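CRISPR-associated endoribonuclease Cas6 1 (Methanocaldococcus jannaschii DSM 2661, PDB 5YI6) probably processes CRISPR transcripts into crRNA, binding and cutting the RNA as an endoribonuclease of the Cas6 family in antiviral defense. Local coordinates at residues 178-183 / 212-217. Sequence-based numbering, arbitrary orientation.
Sequences CDMNFE and WGDYDL
E183 and W212 form an antiparallel hydrogen-bonded pair at the open end of the beta hairpin 182-195/201-213, in the C-terminal RAMP-type domain of this Cas6 protein. E183 N donates to W212 O (2.8 Å) and W212 N to E183 O (3.0 Å). Their side chains share one face of the sheet, where E183 CB makes a CH-pi contact 3.8 Å from the centroid of the five-membered ring of W212. The next pair toward the mouth of the hairpin, F182 with G213, is non-hydrogen-bonded, its CA atoms 4.1 Å apart with no side chain on G213 in between. Where the second strand gives way to helix 215-224, D214 continues the pairing with one backbone and one side-chain bond: D214 N donates to N181 O, and carboxylate OD2 accepts from N181 N on its anti lone pair at 2.7 Å (159° at the hydrogen). N181 is thus gripped through both backbone N and O. L217, on the first turn of the helix, meets the edge of the F182 ring, CD2 to CD2 (3.8 Å), and its CD1 approaches C178 SG. M180 lays CB against L217 CB, and its SD rests 3.6 Å from D216 CB. N181 ND2 reaches E183 OE2 from above the carboxylate plane, while E183 OE1 forms a salt bridge with K163 NZ and a hydrogen bond with Y159 OH, and N181 OD1 hydrogen-bonds K167 NZ. These three partners belong to helix 158-174, which also packs on F182 through L166 and on C178 and M180 through Y170, so residues 178-183, leading into the edge strand, contact both that helix and helix 215-224.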
loop_
_atom_site.group_PDB
_atom_site.type_symbol
_atom_site.label_atom_id
_atom_site.label_comp_id
_atom_site.label_asym_id
_atom_site.label_seq_id
_atom_site.Cartn_x
_atom_site.Cartn_y
_atom_site.Cartn_z
ATOM N N CYS A 178 13.493 -16.270 -8.830
ATOM C CA CYS A 178 13.227 -15.042 -9.576
ATOM C C CYS A 178 14.378 -14.901 -10.562
ATOM O O CYS A 178 15.458 -14.428 -10.221
ATOM C CB CYS A 178 13.126 -13.848 -8.648
ATOM S SG CYS A 178 12.699 -12.312 -9.580
ATOM N N ASP A 179 14.158 -15.397 -11.776
ATOM C CA ASP A 179 15.091 -15.280 -12.888
ATOM C C ASP A 179 14.817 -14.041 -13.724
ATOM O O ASP A 179 14.996 -14.067 -14.941
ATOM C CB ASP A 179 14.995 -16.517 -13.784
ATOM C CG ASP A 179 15.773 -17.689 -13.248
ATOM O OD1 ASP A 179 16.832 -17.465 -12.622
ATOM O OD2 ASP A 179 15.329 -18.838 -13.471
ATOM N N MET A 180 14.296 -12.991 -13.115
ATOM C CA MET A 180 13.879 -11.809 -13.849
ATOM C C MET A 180 14.590 -10.590 -13.298
ATOM O O MET A 180 15.206 -10.612 -12.230
ATOM C CB MET A 180 12.359 -11.624 -13.778
ATOM C CG MET A 180 11.625 -12.654 -14.568
ATOM S SD MET A 180 9.841 -12.475 -14.511
ATOM C CE MET A 180 9.544 -12.923 -12.772
ATOM N N ASN A 181 14.488 -9.502 -14.049
ATOM C CA ASN A 181 15.129 -8.274 -13.653
ATOM C C ASN A 181 14.268 -7.109 -14.124
ATOM O O ASN A 181 13.409 -7.257 -14.997
ATOM C CB ASN A 181 16.553 -8.190 -14.215
ATOM C CG ASN A 181 17.288 -6.972 -13.720
ATOM O OD1 ASN A 181 17.440 -6.780 -12.517
ATOM N ND2 ASN A 181 17.799 -6.160 -14.646
ATOM N N PHE A 182 14.460 -5.969 -13.482
ATOM C CA PHE A 182 13.879 -4.737 -13.983
ATOM C C PHE A 182 14.822 -3.604 -13.620
ATOM O O PHE A 182 15.768 -3.777 -12.841
ATOM C CB PHE A 182 12.458 -4.512 -13.425
ATOM C CG PHE A 182 12.430 -3.979 -12.008
ATOM C CD1 PHE A 182 12.112 -2.647 -11.763
ATOM C CD2 PHE A 182 12.677 -4.816 -10.914
ATOM C CE1 PHE A 182 12.065 -2.155 -10.466
ATOM C CE2 PHE A 182 12.607 -4.326 -9.614
ATOM C CZ PHE A 182 12.319 -2.996 -9.388
ATOM N N GLU A 183 14.572 -2.434 -14.221
ATOM C CA GLU A 183 15.314 -1.214 -13.929
ATOM C C GLU A 183 14.315 -0.068 -13.846
ATOM O O GLU A 183 13.152 -0.206 -14.236
ATOM C CB GLU A 183 16.376 -0.922 -15.003
ATOM C CG GLU A 183 17.273 -2.120 -15.342
ATOM C CD GLU A 183 18.293 -2.450 -14.255
ATOM O OE1 GLU A 183 18.465 -1.660 -13.294
ATOM O OE2 GLU A 183 18.972 -3.494 -14.397
ATOM N N TRP A 212 11.359 -0.389 -16.648
ATOM C CA TRP A 212 11.489 -1.235 -17.816
ATOM C C TRP A 212 12.118 -2.555 -17.352
ATOM O O TRP A 212 12.633 -2.663 -16.232
ATOM C CB TRP A 212 12.301 -0.524 -18.926
ATOM C CG TRP A 212 13.730 -0.151 -18.565
ATOM C CD1 TRP A 212 14.855 -0.891 -18.832
ATOM C CD2 TRP A 212 14.183 1.035 -17.919
ATOM N NE1 TRP A 212 15.961 -0.244 -18.393
ATOM C CE2 TRP A 212 15.586 0.943 -17.825
ATOM C CE3 TRP A 212 13.540 2.174 -17.401
ATOM C CZ2 TRP A 212 16.357 1.933 -17.254
ATOM C CZ3 TRP A 212 14.305 3.155 -16.827
ATOM C CH2 TRP A 212 15.707 3.028 -16.750
ATOM N N GLY A 213 12.051 -3.569 -18.212
ATOM C CA GLY A 213 12.536 -4.893 -17.868
ATOM C C GLY A 213 11.439 -5.928 -17.996
ATOM O O GLY A 213 10.544 -5.811 -18.836
ATOM N N ASP A 214 11.506 -6.944 -17.129
ATOM C CA ASP A 214 10.611 -8.087 -17.250
ATOM C C ASP A 214 9.233 -7.733 -16.697
ATOM O O ASP A 214 9.097 -7.386 -15.521
ATOM C CB ASP A 214 11.194 -9.301 -16.524
ATOM C CG ASP A 214 12.456 -9.817 -17.186
ATOM O OD1 ASP A 214 12.456 -9.913 -18.429
ATOM O OD2 ASP A 214 13.460 -10.064 -16.485
ATOM N N TYR A 215 8.221 -7.832 -17.563
ATOM C CA TYR A 215 6.856 -7.483 -17.198
ATOM C C TYR A 215 6.374 -8.256 -15.973
ATOM O O TYR A 215 5.771 -7.668 -15.072
ATOM C CB TYR A 215 5.938 -7.739 -18.389
ATOM C CG TYR A 215 4.472 -7.551 -18.084
ATOM C CD1 TYR A 215 3.893 -6.279 -18.078
ATOM C CD2 TYR A 215 3.655 -8.639 -17.834
ATOM C CE1 TYR A 215 2.527 -6.125 -17.829
ATOM C CE2 TYR A 215 2.303 -8.482 -17.554
ATOM C CZ TYR A 215 1.754 -7.224 -17.557
ATOM O OH TYR A 215 0.402 -7.081 -17.295
ATOM N N ASP A 216 6.639 -9.569 -15.899
ATOM C CA ASP A 216 6.085 -10.350 -14.788
ATOM C C ASP A 216 6.645 -9.903 -13.433
ATOM O O ASP A 216 5.926 -9.928 -12.419
ATOM C CB ASP A 216 6.345 -11.845 -15.020
ATOM C CG ASP A 216 5.432 -12.433 -16.065
ATOM O OD1 ASP A 216 4.464 -11.758 -16.466
ATOM O OD2 ASP A 216 5.713 -13.554 -16.526
ATOM N N LEU A 217 7.903 -9.460 -13.394
ATOM C CA LEU A 217 8.458 -8.973 -12.137
ATOM C C LEU A 217 7.887 -7.598 -11.781
ATOM O O LEU A 217 7.591 -7.320 -10.612
ATOM C CB LEU A 217 9.980 -8.926 -12.218
ATOM C CG LEU A 217 10.737 -8.450 -10.971
ATOM C CD1 LEU A 217 10.334 -9.247 -9.726
ATOM C CD2 LEU A 217 12.249 -8.553 -11.197
#